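Local coordinates for protein isoaspartyl dipeptidase (Fervidobacterium islandicum, PDB 7CF6) that probably hydrolyses isoaspartyl (beta-aspartyl) dipeptides as a zinc-dependent metallopeptidase of the M38 family, in a role linked to protein repair, at residues Asp63-Ile68 / Ser287-Gly292; Pro226-Arg231 / Asp250-Gln255. One frame throughout, in Å; residues are numbered along the deposited sequence.

Interaction 1 (Asp63-Ile68 / Ser287-Gly292); sequences DPHVHI and SSDGQG. With ZN (zinc ion), chain R; FWO ((2S)-2-[[(3S)-3-azanyl-4-oxidanyl-4-oxidanylidene-butanoyl]amino]-4-methyl-pentanoic acid), chain P.
H65 and S287 lie with their CA atoms 5.3 Å apart, where strand 55-66 meets the end of strand 284-287 and the loop after it. These are the first and last strands of the (beta/alpha)8 barrel of the amidohydrolase family, and the two backbones run in the same direction. H67 N donates to G290 O over 3.1 Å, nearly along the C=O axis. D289 N reaches H65 O in a weak, bent bond. D289 to G292 make a type II turn beside H67; the CB of Q291 meets H67 O.

The D63 carboxylate holds the start of this loop. S288 N donates a hydrogen bond to D63 OD1 over 2.9 Å, on the syn side and almost straight at 171°. With CG anti to its N, D63 turns its carboxylate to the loop, OD1 and OD2 facing S288. S288 OG accepts from G290 N in an ST turn. It also donates to OD2 of D63, though the place of OD2 is less sure. S287 packs on the CB of H65, and its hydroxyl bonds to D250.

H65 and H67 form the HxH motif of the family at the mouth of the barrel. Both rings present NE2 to zinc, with the metal in the ring plane; the zinc lies 2.5 Å from H67 NE2. H65 ND1 is bonded to N197, which steadies the turn of its ring. E160 shares the metal. The D289 carboxylate runs beside both rings, 33° from the plane of H67 and 80° from that of H65. The dipeptide's O04 sits over the centre of the H67 ring, 4.0 Å above its plane. D289 divides its oxygens: OD1 lies 2.7 Å from the zinc, while OD2 bonds to H228 and lies 3.5 Å from O02 of the dipeptide.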
# COMPACT_ATOMS: atom_id res chain seq x y z
N ASP B 63 23.72 26.99 -17.98
CA ASP B 63 22.86 26.24 -18.94
C ASP B 63 21.72 25.62 -18.15
O ASP B 63 21.97 24.69 -17.38
CB ASP B 63 23.68 25.17 -19.64
CG ASP B 63 23.07 24.62 -20.91
OD1 ASP B 63 21.87 24.84 -21.13
OD2 ASP B 63 23.80 23.98 -21.67
N PRO B 64 20.48 26.17 -18.22
CA PRO B 64 19.39 25.78 -17.32
C PRO B 64 18.52 24.57 -17.73
O PRO B 64 17.50 24.31 -17.11
CB PRO B 64 18.49 27.03 -17.29
CG PRO B 64 19.20 28.08 -18.12
CD PRO B 64 20.10 27.31 -19.06
N HIS B 65 18.92 23.81 -18.74
CA HIS B 65 18.05 22.76 -19.33
C HIS B 65 18.93 21.74 -20.05
O HIS B 65 19.22 21.99 -21.24
CB HIS B 65 16.98 23.41 -20.24
CG HIS B 65 15.80 22.55 -20.52
ND1 HIS B 65 14.54 22.85 -20.03
CD2 HIS B 65 15.69 21.39 -21.21
CE1 HIS B 65 13.70 21.90 -20.41
NE2 HIS B 65 14.39 21.00 -21.13
N VAL B 66 19.34 20.67 -19.35
CA VAL B 66 20.27 19.62 -19.85
C VAL B 66 19.81 18.24 -19.35
O VAL B 66 19.48 18.09 -18.16
CB VAL B 66 21.72 19.94 -19.44
CG1 VAL B 66 22.73 19.03 -20.12
CG2 VAL B 66 22.05 21.39 -19.72
N HIS B 67 19.78 17.26 -20.26
CA HIS B 67 19.49 15.83 -19.99
C HIS B 67 20.80 15.12 -19.62
O HIS B 67 21.29 14.33 -20.43
CB HIS B 67 18.78 15.22 -21.20
CG HIS B 67 17.43 15.81 -21.37
ND1 HIS B 67 16.32 15.30 -20.71
CD2 HIS B 67 17.02 16.92 -22.03
CE1 HIS B 67 15.28 16.04 -20.99
NE2 HIS B 67 15.69 17.05 -21.79
N ILE B 68 21.34 15.42 -18.45
CA ILE B 68 22.73 15.02 -18.06
C ILE B 68 22.85 13.48 -18.03
O ILE B 68 23.97 12.98 -18.18
CB ILE B 68 23.12 15.67 -16.71
CG1 ILE B 68 22.15 15.31 -15.58
CG2 ILE B 68 23.27 17.17 -16.89
CD1 ILE B 68 22.66 15.65 -14.19
N SER B 287 18.90 27.78 -23.43
CA SER B 287 19.25 26.44 -22.88
C SER B 287 19.63 25.46 -24.00
O SER B 287 18.86 25.30 -24.98
CB SER B 287 18.13 25.91 -22.02
OG SER B 287 16.93 25.66 -22.75
N SER B 288 20.76 24.77 -23.82
CA SER B 288 21.41 23.87 -24.82
C SER B 288 20.48 22.72 -25.22
O SER B 288 20.60 22.19 -26.35
CB SER B 288 22.69 23.30 -24.26
OG SER B 288 22.44 22.44 -23.16
N ASP B 289 19.67 22.26 -24.27
CA ASP B 289 18.87 21.03 -24.44
C ASP B 289 19.83 19.89 -24.76
O ASP B 289 19.47 18.97 -25.52
CB ASP B 289 17.80 21.25 -25.52
CG ASP B 289 16.59 20.36 -25.32
OD1 ASP B 289 16.66 19.48 -24.44
OD2 ASP B 289 15.60 20.56 -26.01
N GLY B 290 21.03 19.94 -24.19
CA GLY B 290 22.13 19.01 -24.50
C GLY B 290 21.75 17.60 -24.11
O GLY B 290 21.05 17.45 -23.07
N GLN B 291 22.17 16.62 -24.93
CA GLN B 291 21.90 15.16 -24.76
C GLN B 291 20.39 14.92 -24.82
O GLN B 291 19.94 13.82 -24.43
CB GLN B 291 22.50 14.64 -23.46
CG GLN B 291 23.97 14.98 -23.27
CD GLN B 291 24.70 14.78 -24.57
OE1 GLN B 291 24.62 13.71 -25.18
NE2 GLN B 291 25.37 15.83 -25.03
N GLY B 292 19.64 15.90 -25.31
CA GLY B 292 18.19 15.80 -25.54
C GLY B 292 17.89 15.30 -26.95
O GLY B 292 18.71 15.56 -27.86
ZN ZN R . 14.49 18.98 -22.85
C10 FWO P . 12.02 18.80 -28.61
C13 FWO P . 12.71 15.78 -26.16
C15 FWO P . 10.60 18.98 -29.15
C17 FWO P . 13.85 14.40 -24.33
O01 FWO P . 9.93 20.05 -28.86
O02 FWO P . 13.14 18.10 -25.91
O03 FWO P . 10.10 18.07 -29.89
O04 FWO P . 15.04 14.42 -24.76
O05 FWO P . 13.48 13.39 -23.65
N06 FWO P . 12.14 17.49 -27.95
N07 FWO P . 13.20 16.84 -23.97
C08 FWO P . 13.00 18.86 -29.80
C09 FWO P . 12.62 19.81 -30.96
C11 FWO P . 13.06 19.25 -32.32
C12 FWO P . 13.29 21.17 -30.68
C14 FWO P . 12.70 17.24 -26.62
C16 FWO P . 12.86 15.57 -24.63

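Interaction 2 (Pro226-Arg231 / Asp250-Gln255); sequences PTHMSR and DLTALQ. With FWO ((2S)-2-[[(3S)-3-azanyl-4-oxidanyl-4-oxidanylidene-butanoyl]amino]-4-methyl-pentanoic acid), chain P.
P226 and D250 join the ends of strands 224-227 and 249-252, the sixth and seventh of the barrel, which run parallel. The backbone bonds come first. D250 N donates to P226 O over 3.1 Å. D250 O then accepts from M229 N at 3.3 Å, in the carbonyl plane.

The polar side chains gather round the buried D250 carboxylate. T227 and D250 lie side by side and point the same way. T227 OG1 stands opposite its own backbone N (chi1 180°) and donates to D250 OD2 over 3.2 Å, from above the carboxylate plane. S287 bonds to the same OD2, and T285 to OD1. With an alanine here in place of the aspartate, the hydroxyls of T227, S287 and T285 would probably be left without their carboxylate partner.

L251 supplies the apolar packing: its CD2 lies 4.0 Å from M229 CB. The CB of L251 also packs against S230 OG, a hydroxyl held by T268.

The H228 ring faces the active site. T227 OG1 lies over one face, 3.7 Å above the plane and toward the rim. T252 OG1 comes obliquely to the ring, 3.1 Å from H228 CD2. The nearest atom of the H228 side chain is about 3 Å from a bound zinc. The R231 guanidinium meets the dipeptide's carboxylate at its edge, but the modelled spacing is too short to trust. R231 would still probably face the negative end of the dipeptide. Several hydroxyl partners on one buried carboxylate are consistent with D250 staying ionised.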
# COMPACT_ATOMS: atom_id res chain seq x y z
N PRO B 226 8.50 28.60 -18.81
CA PRO B 226 8.32 27.79 -20.01
C PRO B 226 9.54 27.77 -20.95
O PRO B 226 10.12 28.79 -21.18
CB PRO B 226 7.12 28.49 -20.66
CG PRO B 226 7.27 29.96 -20.28
CD PRO B 226 7.88 29.94 -18.91
N THR B 227 9.86 26.61 -21.53
CA THR B 227 10.97 26.46 -22.51
C THR B 227 10.47 26.21 -23.96
O THR B 227 9.28 25.87 -24.18
CB THR B 227 11.94 25.37 -22.04
OG1 THR B 227 13.00 25.25 -23.01
CG2 THR B 227 11.25 24.04 -21.83
N HIS B 228 11.39 26.33 -24.93
CA HIS B 228 11.19 26.12 -26.38
C HIS B 228 10.27 27.19 -26.98
O HIS B 228 9.47 26.82 -27.85
CB HIS B 228 10.58 24.75 -26.69
CG HIS B 228 11.34 23.60 -26.18
ND1 HIS B 228 10.96 22.93 -25.04
CD2 HIS B 228 12.41 22.94 -26.67
CE1 HIS B 228 11.79 21.94 -24.82
NE2 HIS B 228 12.69 21.92 -25.80
N MET B 229 10.37 28.46 -26.58
CA MET B 229 9.36 29.50 -26.96
C MET B 229 9.84 30.29 -28.19
O MET B 229 9.32 31.38 -28.42
CB MET B 229 9.05 30.46 -25.81
CG MET B 229 8.57 29.77 -24.52
SD MET B 229 6.79 29.37 -24.28
CE MET B 229 5.99 30.42 -25.47
N SER B 230 10.78 29.75 -28.96
CA SER B 230 11.06 30.20 -30.36
C SER B 230 10.61 29.13 -31.38
O SER B 230 10.64 29.42 -32.57
CB SER B 230 12.50 30.65 -30.51
OG SER B 230 13.42 29.72 -29.97
N ARG B 231 10.12 27.97 -30.92
CA ARG B 231 9.55 26.86 -31.73
C ARG B 231 8.96 27.38 -33.05
O ARG B 231 9.40 26.95 -34.13
CB ARG B 231 8.40 26.17 -30.97
CG ARG B 231 8.61 24.68 -30.77
CD ARG B 231 7.37 23.93 -30.32
NE ARG B 231 7.70 22.86 -29.39
CZ ARG B 231 8.60 21.91 -29.63
NH1 ARG B 231 9.27 21.89 -30.76
NH2 ARG B 231 8.85 20.97 -28.72
N ASP B 250 12.37 30.83 -21.85
CA ASP B 250 13.62 30.13 -22.23
C ASP B 250 13.46 29.71 -23.69
O ASP B 250 12.37 29.25 -24.07
CB ASP B 250 13.92 28.96 -21.29
CG ASP B 250 15.24 28.25 -21.60
OD1 ASP B 250 16.25 28.95 -21.90
OD2 ASP B 250 15.26 27.00 -21.54
N LEU B 251 14.52 29.92 -24.47
CA LEU B 251 14.58 29.58 -25.92
C LEU B 251 15.66 28.51 -26.09
O LEU B 251 16.74 28.63 -25.46
CB LEU B 251 14.93 30.83 -26.76
CG LEU B 251 14.22 32.13 -26.39
CD1 LEU B 251 14.74 33.28 -27.25
CD2 LEU B 251 12.71 32.00 -26.52
N THR B 252 15.41 27.51 -26.94
CA THR B 252 16.44 26.50 -27.24
C THR B 252 17.51 27.15 -28.14
O THR B 252 17.15 27.70 -29.21
CB THR B 252 15.77 25.22 -27.73
OG1 THR B 252 14.83 24.85 -26.71
CG2 THR B 252 16.77 24.12 -27.99
N ALA B 253 18.76 27.14 -27.67
CA ALA B 253 19.94 27.72 -28.35
C ALA B 253 20.07 27.13 -29.76
O ALA B 253 19.69 25.96 -29.98
CB ALA B 253 21.19 27.49 -27.55
N LEU B 254 20.59 27.94 -30.68
CA LEU B 254 20.83 27.55 -32.09
C LEU B 254 21.92 26.48 -32.08
O LEU B 254 22.91 26.67 -31.35
CB LEU B 254 21.27 28.78 -32.90
CG LEU B 254 21.30 28.57 -34.42
CD1 LEU B 254 19.89 28.46 -34.97
CD2 LEU B 254 22.07 29.68 -35.11
N GLN B 255 21.72 25.39 -32.81
CA GLN B 255 22.64 24.22 -32.75
C GLN B 255 23.73 24.41 -33.81
O GLN B 255 23.44 24.85 -34.92
CB GLN B 255 21.85 22.92 -32.85
CG GLN B 255 20.80 22.77 -31.75
CD GLN B 255 21.38 22.31 -30.44
OE1 GLN B 255 22.30 21.50 -30.41
NE2 GLN B 255 20.84 22.81 -29.33
C10 FWO P . 12.02 18.80 -28.61
C13 FWO P . 12.71 15.78 -26.16
C15 FWO P . 10.60 18.98 -29.15
C17 FWO P . 13.85 14.40 -24.33
O01 FWO P . 9.93 20.05 -28.86
O02 FWO P . 13.14 18.10 -25.91
O03 FWO P . 10.10 18.07 -29.89
O04 FWO P . 15.04 14.42 -24.76
O05 FWO P . 13.48 13.39 -23.65
N06 FWO P . 12.14 17.49 -27.95
N07 FWO P . 13.20 16.84 -23.97
C08 FWO P . 13.00 18.86 -29.80
C09 FWO P . 12.62 19.81 -30.96
C11 FWO P . 13.06 19.25 -32.32
C12 FWO P . 13.29 21.17 -30.68
C14 FWO P . 12.70 17.24 -26.62
C16 FWO P . 12.86 15.57 -24.63

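Overall arrangement
After the N-terminal strands, strand 55-66 opens the barrel, and 63-68 waits for its partner until 287-292. Interaction 1 therefore closes a loop of 218 residues and joins the first strand of the barrel to the loop after its last. Interaction 2 is nested inside that loop. It closes only 18 residues, a beta-alpha-beta crossover through helix 233-243 that ties the sixth strand to the seventh. The two do not cross. Their centres are 11 Å apart and they touch: S288 O and Q255 NE2 make a probable hydrogen bond, and H65 packs on T227. Both contacts reach the bound dipeptide, one from the first and last strands, the other from the sixth and seventh.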